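Local coordinates for protein prolyl 4-hydroxylase (Phytophthora capsici LT1534, PDB 6IUQ) that probably catalyses the Fe(II)- and 2-oxoglutarate-dependent 4-hydroxylation of proline residues in peptide or protein substrates, at residues L53-W58 and T105-L110; R139-Q144 and Y225-W230; V168-Y173 and D203-F208. All blocks are in the same frame, centred on the assembly; numbering follows the deposited sequence.

How the interactions relate
Interactions 2 and 3, centred 9 Å apart, are two strand pairings of one antiparallel sheet, and interaction 1 joins helix 46-61 to the loop and first turn of helix 108-115, lying against that sheet. Strands 224-232 and 166-173 are neighbours, joined by probable hydrogen bonds such as Ile229 N to Cys170 O at 2.7 Å. Interaction 1, centred 13 Å from interaction 2, meets it where Met56 CE packs on Tyr225 CD1 at 3.4 Å and Leu110 on Leu227. It does not touch interaction 3. Trp230 and Phe208, on the sheet face away from helices 46-61 and 108-115, each bring a side chain to about 5 Å from the iron, which His156, Asp158 and His215 bind.

Interaction 1. Residues L53-W58 and T105-L110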
loop_
_atom_site.group_PDB
_atom_site.type_symbol
_atom_site.label_atom_id
_atom_site.label_comp_id
_atom_site.label_asym_id
_atom_site.label_seq_id
_atom_site.Cartn_x
_atom_site.Cartn_y
_atom_site.Cartn_z
ATOM N N LEU A 53 -1.960 4.980 -18.686
ATOM C CA LEU A 53 -3.205 4.199 -18.719
ATOM C C LEU A 53 -3.434 3.578 -20.099
ATOM O O LEU A 53 -3.792 2.407 -20.197
ATOM C CB LEU A 53 -4.424 5.071 -18.326
ATOM C CG LEU A 53 -5.833 4.457 -18.421
ATOM C CD1 LEU A 53 -5.969 3.188 -17.582
ATOM C CD2 LEU A 53 -6.933 5.469 -18.050
ATOM N N GLU A 54 -3.222 4.357 -21.157
ATOM C CA GLU A 54 -3.378 3.843 -22.519
ATOM C C GLU A 54 -2.472 2.634 -22.743
ATOM O O GLU A 54 -2.922 1.599 -23.241
ATOM C CB GLU A 54 -3.096 4.938 -23.558
ATOM C CG GLU A 54 -4.207 5.994 -23.641
ATOM C CD GLU A 54 -3.959 7.071 -24.706
ATOM O OE1 GLU A 54 -3.794 6.705 -25.894
ATOM O OE2 GLU A 54 -3.957 8.285 -24.352
ATOM N N GLU A 55 -1.210 2.741 -22.332
ATOM C CA GLU A 55 -0.290 1.621 -22.482
ATOM C C GLU A 55 -0.756 0.410 -21.678
ATOM O O GLU A 55 -0.622 -0.727 -22.113
ATOM C CB GLU A 55 1.125 2.033 -22.082
ATOM C CG GLU A 55 1.729 3.024 -23.051
ATOM C CD GLU A 55 3.198 3.330 -22.789
ATOM O OE1 GLU A 55 3.769 2.859 -21.765
ATOM O OE2 GLU A 55 3.784 4.051 -23.623
HETATM N N MSE A 56 -1.338 0.653 -20.512
HETATM C CA MSE A 56 -1.834 -0.450 -19.698
HETATM C C MSE A 56 -3.016 -1.156 -20.348
HETATM O O MSE A 56 -3.110 -2.380 -20.307
HETATM C CB MSE A 56 -2.234 0.048 -18.310
HETATM C CG MSE A 56 -1.054 0.477 -17.475
HETATM SE SE MSE A 56 -1.628 1.217 -15.776
HETATM C CE MSE A 56 -2.512 -0.355 -15.026
ATOM N N ARG A 57 -3.930 -0.374 -20.912
ATOM C CA ARG A 57 -5.079 -0.931 -21.603
ATOM C C ARG A 57 -4.623 -1.754 -22.809
ATOM O O ARG A 57 -5.190 -2.799 -23.113
ATOM C CB ARG A 57 -6.030 0.174 -22.051
ATOM C CG ARG A 57 -6.867 0.799 -20.943
ATOM C CD ARG A 57 -8.137 1.362 -21.554
ATOM N NE ARG A 57 -8.733 2.467 -20.810
ATOM C CZ ARG A 57 -9.602 2.332 -19.809
ATOM N NH1 ARG A 57 -9.975 1.122 -19.400
ATOM N NH2 ARG A 57 -10.103 3.420 -19.221
ATOM N N TRP A 58 -3.590 -1.273 -23.492
ATOM C CA TRP A 58 -3.034 -2.000 -24.614
ATOM C C TRP A 58 -2.480 -3.348 -24.174
ATOM O O TRP A 58 -2.724 -4.366 -24.817
ATOM C CB TRP A 58 -1.944 -1.189 -25.292
ATOM C CG TRP A 58 -1.424 -1.865 -26.507
ATOM C CD1 TRP A 58 -1.931 -1.782 -27.777
ATOM C CD2 TRP A 58 -0.307 -2.756 -26.578
ATOM N NE1 TRP A 58 -1.188 -2.557 -28.633
ATOM C CE2 TRP A 58 -0.186 -3.167 -27.924
ATOM C CE3 TRP A 58 0.611 -3.237 -25.640
ATOM C CZ2 TRP A 58 0.813 -4.029 -28.350
ATOM C CZ3 TRP A 58 1.600 -4.097 -26.065
ATOM C CH2 TRP A 58 1.694 -4.487 -27.410
ATOM N N THR A 105 9.835 -3.126 -23.286
ATOM C CA THR A 105 10.156 -2.547 -24.591
ATOM C C THR A 105 8.904 -2.267 -25.428
ATOM O O THR A 105 8.928 -1.431 -26.333
ATOM C CB THR A 105 11.107 -3.478 -25.378
ATOM O OG1 THR A 105 12.196 -3.864 -24.528
ATOM C CG2 THR A 105 11.663 -2.784 -26.623
ATOM N N LYS A 106 7.804 -2.946 -25.118
ATOM C CA LYS A 106 6.560 -2.703 -25.840
ATOM C C LYS A 106 5.864 -1.425 -25.392
ATOM O O LYS A 106 5.035 -0.901 -26.123
ATOM C CB LYS A 106 5.595 -3.881 -25.686
ATOM C CG LYS A 106 6.176 -5.217 -26.129
ATOM C CD LYS A 106 5.166 -6.349 -25.989
ATOM C CE LYS A 106 5.717 -7.652 -26.577
ATOM N NZ LYS A 106 6.040 -7.530 -28.036
ATOM N N VAL A 107 6.196 -0.925 -24.198
ATOM C CA VAL A 107 5.459 0.198 -23.599
ATOM C C VAL A 107 6.371 1.300 -23.051
ATOM O O VAL A 107 6.696 1.330 -21.858
ATOM C CB VAL A 107 4.530 -0.303 -22.479
ATOM C CG1 VAL A 107 3.220 -0.838 -23.065
ATOM C CG2 VAL A 107 5.223 -1.388 -21.634
ATOM N N PRO A 108 6.762 2.235 -23.926
ATOM C CA PRO A 108 7.799 3.241 -23.640
ATOM C C PRO A 108 7.575 4.105 -22.394
ATOM O O PRO A 108 8.545 4.381 -21.665
ATOM C CB PRO A 108 7.784 4.120 -24.906
ATOM C CG PRO A 108 7.305 3.218 -25.979
ATOM C CD PRO A 108 6.255 2.349 -25.308
ATOM N N GLU A 109 6.346 4.551 -22.150
ATOM C CA GLU A 109 6.109 5.363 -20.967
ATOM C C GLU A 109 6.183 4.505 -19.706
ATOM O O GLU A 109 6.659 4.958 -18.664
ATOM C CB GLU A 109 4.758 6.092 -21.048
ATOM C CG GLU A 109 4.640 7.040 -22.233
ATOM C CD GLU A 109 5.800 8.035 -22.312
ATOM O OE1 GLU A 109 6.251 8.551 -21.258
ATOM O OE2 GLU A 109 6.279 8.292 -23.441
ATOM N N LEU A 110 5.701 3.270 -19.785
ATOM C CA LEU A 110 5.811 2.386 -18.626
ATOM C C LEU A 110 7.265 1.980 -18.415
ATOM O O LEU A 110 7.700 1.836 -17.278
ATOM C CB LEU A 110 4.920 1.161 -18.784
ATOM C CG LEU A 110 3.422 1.428 -18.618
ATOM C CD1 LEU A 110 2.593 0.201 -19.017
ATOM C CD2 LEU A 110 3.111 1.860 -17.182
#
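Polar contacts centre on the carboxylate of Glu55, which helix 46-61 presents to the start of helix 108-115. The side chain leaves with CG beside its own backbone N (chi1 -68°) and then runs extended, so that both oxygens arrive at the helix end. Glu55 OE1 accepts Leu110 N at 2.8 Å and OE2 accepts Glu109 N at 3.0 Å, each through its syn lone pair; the latter bond is the straighter, at 165°. Val107 occupies the N-cap position, and Glu55 thus supplies from a distant part of the chain acceptors for amides of the first helical turn, where its negative charge would probably be favoured by the helix dipole. OE2 is also hydrogen-bonded to Tyr9 OH, which helps fix the rotation of the group, while the carboxylate of Glu109 turns aside to a salt bridge with Arg15.

Apolar contacts flank this buried carboxylate. Val107 CG1 lies against the methylene stem, 3.7 Å from Glu55 CB. Leu110 CD1 touches Glu55 CB too and reaches CG of selenomethionine Met56 at 4.0 Å. Farther along, Trp58 meets Lys106 crosswise, its CZ3 4.0 Å from Lys106 CB, and the Phe5 and Trp58 rings meet edge-to-face.

Interaction 2. Residues R139-Q144 and Y225-W230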
loop_
_atom_site.group_PDB
_atom_site.type_symbol
_atom_site.label_atom_id
_atom_site.label_comp_id
_atom_site.label_asym_id
_atom_site.label_seq_id
_atom_site.Cartn_x
_atom_site.Cartn_y
_atom_site.Cartn_z
ATOM N N ARG A 139 13.203 -3.242 -6.600
ATOM C CA ARG A 139 11.997 -2.493 -6.923
ATOM C C ARG A 139 11.095 -3.468 -7.673
ATOM O O ARG A 139 11.577 -4.356 -8.380
ATOM C CB ARG A 139 12.287 -1.233 -7.773
ATOM C CG ARG A 139 12.415 -1.535 -9.268
ATOM C CD ARG A 139 12.875 -0.347 -10.096
ATOM N NE ARG A 139 14.128 0.222 -9.602
ATOM C CZ ARG A 139 14.849 1.113 -10.275
ATOM N NH1 ARG A 139 14.439 1.508 -11.468
ATOM N NH2 ARG A 139 15.982 1.606 -9.771
ATOM N N THR A 140 9.791 -3.322 -7.489
ATOM C CA THR A 140 8.812 -4.116 -8.219
ATOM C C THR A 140 7.815 -3.155 -8.799
ATOM O O THR A 140 7.343 -2.272 -8.091
ATOM C CB THR A 140 8.059 -5.137 -7.309
ATOM O OG1 THR A 140 8.949 -6.167 -6.877
ATOM C CG2 THR A 140 6.880 -5.766 -8.045
ATOM N N LEU A 141 7.473 -3.319 -10.066
ATOM C CA LEU A 141 6.433 -2.493 -10.651
ATOM C C LEU A 141 5.313 -3.395 -11.149
ATOM O O LEU A 141 5.471 -4.124 -12.126
ATOM C CB LEU A 141 7.000 -1.632 -11.781
ATOM C CG LEU A 141 6.166 -0.435 -12.225
ATOM C CD1 LEU A 141 7.105 0.707 -12.613
ATOM C CD2 LEU A 141 5.230 -0.796 -13.363
ATOM N N LYS A 142 4.176 -3.344 -10.472
ATOM C CA LYS A 142 3.066 -4.233 -10.799
ATOM C C LYS A 142 1.871 -3.455 -11.379
ATOM O O LYS A 142 1.510 -2.386 -10.884
ATOM C CB LYS A 142 2.651 -5.029 -9.556
ATOM C CG LYS A 142 1.530 -6.030 -9.783
ATOM C CD LYS A 142 1.255 -6.918 -8.556
ATOM C CE LYS A 142 0.299 -6.252 -7.541
ATOM N NZ LYS A 142 -1.058 -5.874 -8.081
ATOM N N LEU A 143 1.289 -3.986 -12.452
ATOM C CA LEU A 143 0.051 -3.460 -13.005
ATOM C C LEU A 143 -1.108 -4.358 -12.602
ATOM O O LEU A 143 -0.979 -5.577 -12.600
ATOM C CB LEU A 143 0.130 -3.354 -14.524
ATOM C CG LEU A 143 1.333 -2.616 -15.100
ATOM C CD1 LEU A 143 1.244 -2.586 -16.615
ATOM C CD2 LEU A 143 1.414 -1.206 -14.529
ATOM N N GLN A 144 -2.240 -3.754 -12.255
ATOM C CA GLN A 144 -3.393 -4.522 -11.822
ATOM C C GLN A 144 -4.688 -4.012 -12.430
ATOM O O GLN A 144 -4.983 -2.819 -12.376
ATOM C CB GLN A 144 -3.513 -4.507 -10.302
ATOM C CG GLN A 144 -4.773 -5.191 -9.799
ATOM C CD GLN A 144 -4.847 -5.272 -8.291
ATOM O OE1 GLN A 144 -5.483 -4.435 -7.645
ATOM N NE2 GLN A 144 -4.203 -6.288 -7.718
ATOM N N TYR A 225 -8.108 0.264 -12.593
ATOM C CA TYR A 225 -6.687 0.075 -12.869
ATOM C C TYR A 225 -5.858 0.730 -11.782
ATOM O O TYR A 225 -6.192 1.823 -11.305
ATOM C CB TYR A 225 -6.298 0.670 -14.214
ATOM C CG TYR A 225 -6.601 -0.174 -15.428
ATOM C CD1 TYR A 225 -5.704 -1.147 -15.863
ATOM C CD2 TYR A 225 -7.758 0.026 -16.167
ATOM C CE1 TYR A 225 -5.965 -1.905 -16.983
ATOM C CE2 TYR A 225 -8.028 -0.729 -17.294
ATOM C CZ TYR A 225 -7.127 -1.690 -17.699
ATOM O OH TYR A 225 -7.383 -2.447 -18.826
ATOM N N VAL A 226 -4.777 0.060 -11.391
ATOM C CA VAL A 226 -3.834 0.640 -10.456
ATOM C C VAL A 226 -2.409 0.215 -10.806
ATOM O O VAL A 226 -2.163 -0.910 -11.227
ATOM C CB VAL A 226 -4.173 0.258 -8.995
ATOM C CG1 VAL A 226 -4.254 -1.259 -8.825
ATOM C CG2 VAL A 226 -3.150 0.862 -8.054
ATOM N N LEU A 227 -1.470 1.137 -10.665
ATOM C CA LEU A 227 -0.063 0.827 -10.875
ATOM C C LEU A 227 0.610 0.849 -9.517
ATOM O O LEU A 227 0.475 1.810 -8.778
ATOM C CB LEU A 227 0.563 1.831 -11.851
ATOM C CG LEU A 227 2.047 1.809 -12.206
ATOM C CD1 LEU A 227 2.214 2.389 -13.626
ATOM C CD2 LEU A 227 2.887 2.601 -11.207
ATOM N N THR A 228 1.318 -0.217 -9.174
ATOM C CA THR A 228 1.981 -0.287 -7.877
ATOM C C THR A 228 3.492 -0.343 -8.011
ATOM O O THR A 228 4.012 -1.129 -8.772
ATOM C CB THR A 228 1.527 -1.520 -7.077
ATOM O OG1 THR A 228 0.102 -1.542 -7.011
ATOM C CG2 THR A 228 2.108 -1.487 -5.662
ATOM N N ILE A 229 4.187 0.500 -7.261
ATOM C CA ILE A 229 5.634 0.414 -7.138
ATOM C C ILE A 229 5.995 0.138 -5.680
ATOM O O ILE A 229 5.510 0.820 -4.764
ATOM C CB ILE A 229 6.327 1.716 -7.595
ATOM C CG1 ILE A 229 5.983 2.038 -9.047
ATOM C CG2 ILE A 229 7.823 1.615 -7.427
ATOM C CD1 ILE A 229 6.436 3.438 -9.483
ATOM N N TRP A 230 6.803 -0.880 -5.451
ATOM C CA TRP A 230 7.285 -1.165 -4.113
ATOM C C TRP A 230 8.762 -0.902 -4.052
ATOM O O TRP A 230 9.506 -1.346 -4.913
ATOM C CB TRP A 230 7.009 -2.607 -3.715
ATOM C CG TRP A 230 5.625 -2.854 -3.232
ATOM C CD1 TRP A 230 5.078 -2.429 -2.055
ATOM C CD2 TRP A 230 4.617 -3.615 -3.891
ATOM N NE1 TRP A 230 3.774 -2.856 -1.949
ATOM C CE2 TRP A 230 3.468 -3.599 -3.058
ATOM C CE3 TRP A 230 4.564 -4.308 -5.113
ATOM C CZ2 TRP A 230 2.278 -4.247 -3.406
ATOM C CZ3 TRP A 230 3.370 -4.956 -5.461
ATOM C CH2 TRP A 230 2.244 -4.919 -4.601
HETATM O O HOH W 1 -0.798 -2.862 -9.057
#
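Lys142 lies alongside Trp230 of the partner strand, both pointing the same way, and its course can be followed atom by atom. CB, on the same face as Thr228 and Trp230, sits 4.2 Å from Trp230 CZ3. CG is anti to the backbone N and CD continues the extended line. The chain then folds twice, at chi3 85° and chi4 59°. The first turn sets CE at the edge of the indole, near its plane and 3.8 Å from Trp230 CH2; the second turns NZ away from the indole, toward a water that accepts from it at 3.2 Å. That water donates to Lys142 O and Val226 O and lies 2.6 Å from Thr228 OG1, so four protein atoms hold it. The ammonium group also forms a salt bridge with Glu95, which Gln144 NE2 shares.

Beneath these groups lies an antiparallel ladder of the double-stranded beta-helix fold, with six backbone bonds, of which the two between Lys142 and Thr228 are the shortest; Thr228 N to Lys142 O is nearly straight at 177°. The opposite face is aliphatic: Leu143 CD2 touches Leu227 CD1 at 3.8 Å, and Leu141 CD1 touches Ile229 CG1 at 4.0 Å. Trp230, whose ring edge also receives Thr140 CG2, directs NE1 to the iron ligand Asp158.

Interaction 3. Residues V168-Y173 and D203-F208; sequences VTCLLY and DRVVLF
The Phe208 ring meets Thr169 and Leu171 of the partner strand. Thr169 lies over one face, its CB 3.8 Å from the ring centroid in a CH-pi contact, with CG2 3.5 Å from Phe208 CZ. Leu171 CD1 comes instead to the edge, 3.5 Å from Phe208 CE2. Phe208 CG takes the crowded position between backbone N and carbonyl carbon (chi1 61°), tipping the ring toward that strand.

On the same face Val206 CG2 meets the Tyr173 ring edge in plane, 3.7 Å from CE2. The other face carries Cys170, whose SG touches Leu207 CD2 at 3.5 Å. Antiparallel backbone bonds set the register; Leu171 N to Val206 O is 2.8 Å long and almost straight at 176°. At the ladder's other end a bent bond of 2.7 Å brings Asp203 N above the carbonyl plane of Tyr173 O.

Farther out, the pair belongs to the major sheet of the double-stranded beta-helix. Thr169 OG1 is hydrogen-bonded to Ser210 OG and to OD2 of the iron ligand Asp158, while Phe208 meets the ligand His215. Thr169 thus packs its CB and CG2 on Phe208 while its hydroxyl bonds Asp158, a second-shell contact that probably steadies the carboxylate and favours its charged form.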
loop_
_atom_site.group_PDB
_atom_site.type_symbol
_atom_site.label_atom_id
_atom_site.label_comp_id
_atom_site.label_asym_id
_atom_site.label_seq_id
_atom_site.Cartn_x
_atom_site.Cartn_y
_atom_site.Cartn_z
ATOM N N VAL A 168 8.489 0.819 1.252
ATOM C CA VAL A 168 7.509 1.823 0.823
ATOM C C VAL A 168 6.581 1.314 -0.269
ATOM O O VAL A 168 7.034 0.764 -1.270
ATOM C CB VAL A 168 8.199 3.103 0.288
ATOM C CG1 VAL A 168 7.152 4.127 -0.169
ATOM C CG2 VAL A 168 9.114 3.687 1.352
ATOM N N THR A 169 5.278 1.490 -0.076
ATOM C CA THR A 169 4.307 1.175 -1.107
ATOM C C THR A 169 3.891 2.442 -1.838
ATOM O O THR A 169 3.572 3.449 -1.211
ATOM C CB THR A 169 3.057 0.504 -0.523
ATOM O OG1 THR A 169 3.428 -0.741 0.099
ATOM C CG2 THR A 169 2.021 0.279 -1.629
ATOM N N CYS A 170 3.910 2.388 -3.167
ATOM C CA CYS A 170 3.542 3.531 -3.978
ATOM C C CYS A 170 2.462 3.147 -4.969
ATOM O O CYS A 170 2.688 2.338 -5.876
ATOM C CB CYS A 170 4.757 4.096 -4.714
ATOM S SG CYS A 170 4.267 5.413 -5.870
ATOM N N LEU A 171 1.282 3.723 -4.778
ATOM C CA LEU A 171 0.125 3.403 -5.603
ATOM C C LEU A 171 -0.226 4.565 -6.523
ATOM O O LEU A 171 -0.408 5.687 -6.064
ATOM C CB LEU A 171 -1.068 3.040 -4.711
ATOM C CG LEU A 171 -0.926 1.763 -3.855
ATOM C CD1 LEU A 171 -2.011 1.679 -2.822
ATOM C CD2 LEU A 171 -1.024 0.542 -4.731
ATOM N N LEU A 172 -0.306 4.297 -7.821
ATOM C CA LEU A 172 -0.811 5.269 -8.777
ATOM C C LEU A 172 -2.165 4.838 -9.314
ATOM O O LEU A 172 -2.287 3.790 -9.967
ATOM C CB LEU A 172 0.157 5.467 -9.941
ATOM C CG LEU A 172 -0.382 6.350 -11.087
ATOM C CD1 LEU A 172 -0.851 7.719 -10.637
ATOM C CD2 LEU A 172 0.651 6.495 -12.197
ATOM N N TYR A 173 -3.181 5.651 -9.033
ATOM C CA TYR A 173 -4.544 5.349 -9.443
ATOM C C TYR A 173 -4.885 6.034 -10.769
ATOM O O TYR A 173 -4.446 7.154 -11.048
ATOM C CB TYR A 173 -5.534 5.745 -8.339
ATOM C CG TYR A 173 -5.391 4.847 -7.127
ATOM C CD1 TYR A 173 -5.663 3.487 -7.225
ATOM C CD2 TYR A 173 -4.938 5.344 -5.909
ATOM C CE1 TYR A 173 -5.518 2.650 -6.146
ATOM C CE2 TYR A 173 -4.782 4.515 -4.820
ATOM C CZ TYR A 173 -5.081 3.166 -4.945
ATOM O OH TYR A 173 -4.936 2.313 -3.887
ATOM N N ASP A 203 -4.727 9.840 -11.478
ATOM C CA ASP A 203 -3.510 10.609 -11.241
ATOM C C ASP A 203 -3.319 10.939 -9.753
ATOM O O ASP A 203 -2.617 11.886 -9.388
ATOM C CB ASP A 203 -3.510 11.885 -12.087
ATOM C CG ASP A 203 -2.131 12.477 -12.228
ATOM O OD1 ASP A 203 -1.157 11.704 -12.061
ATOM O OD2 ASP A 203 -2.011 13.704 -12.482
ATOM N N ARG A 204 -3.931 10.136 -8.893
ATOM C CA ARG A 204 -3.677 10.221 -7.464
ATOM C C ARG A 204 -2.631 9.198 -7.041
ATOM O O ARG A 204 -2.707 8.029 -7.412
ATOM C CB ARG A 204 -4.969 10.008 -6.676
ATOM C CG ARG A 204 -4.746 9.800 -5.192
ATOM C CD ARG A 204 -6.078 9.744 -4.475
ATOM N NE ARG A 204 -6.624 11.075 -4.222
ATOM C CZ ARG A 204 -7.824 11.306 -3.698
ATOM N NH1 ARG A 204 -8.640 10.291 -3.390
ATOM N NH2 ARG A 204 -8.211 12.557 -3.484
ATOM N N VAL A 205 -1.664 9.650 -6.253
ATOM C CA VAL A 205 -0.615 8.794 -5.721
ATOM C C VAL A 205 -0.787 8.618 -4.205
ATOM O O VAL A 205 -0.960 9.602 -3.477
ATOM C CB VAL A 205 0.808 9.374 -6.027
ATOM C CG1 VAL A 205 1.862 8.705 -5.181
ATOM C CG2 VAL A 205 1.144 9.216 -7.488
ATOM N N VAL A 206 -0.766 7.371 -3.734
ATOM C CA VAL A 206 -0.711 7.104 -2.296
ATOM C C VAL A 206 0.625 6.441 -1.972
ATOM O O VAL A 206 1.034 5.502 -2.651
ATOM C CB VAL A 206 -1.858 6.199 -1.815
ATOM C CG1 VAL A 206 -1.839 6.089 -0.279
ATOM C CG2 VAL A 206 -3.201 6.725 -2.281
ATOM N N LEU A 207 1.324 6.970 -0.976
ATOM C CA LEU A 207 2.524 6.345 -0.451
ATOM C C LEU A 207 2.177 5.927 0.939
ATOM O O LEU A 207 1.540 6.709 1.662
ATOM C CB LEU A 207 3.721 7.291 -0.402
ATOM C CG LEU A 207 4.107 8.062 -1.662
ATOM C CD1 LEU A 207 5.299 8.929 -1.377
ATOM C CD2 LEU A 207 4.390 7.119 -2.819
ATOM N N PHE A 208 2.568 4.709 1.314
ATOM C CA PHE A 208 2.467 4.318 2.702
ATOM C C PHE A 208 3.545 3.301 3.122
ATOM O O PHE A 208 4.286 2.782 2.297
ATOM C CB PHE A 208 1.037 3.826 3.004
ATOM C CG PHE A 208 0.567 2.622 2.215
ATOM C CD1 PHE A 208 0.940 1.331 2.586
ATOM C CD2 PHE A 208 -0.372 2.764 1.205
ATOM C CE1 PHE A 208 0.451 0.209 1.893
ATOM C CE2 PHE A 208 -0.861 1.647 0.516
ATOM C CZ PHE A 208 -0.452 0.358 0.877
#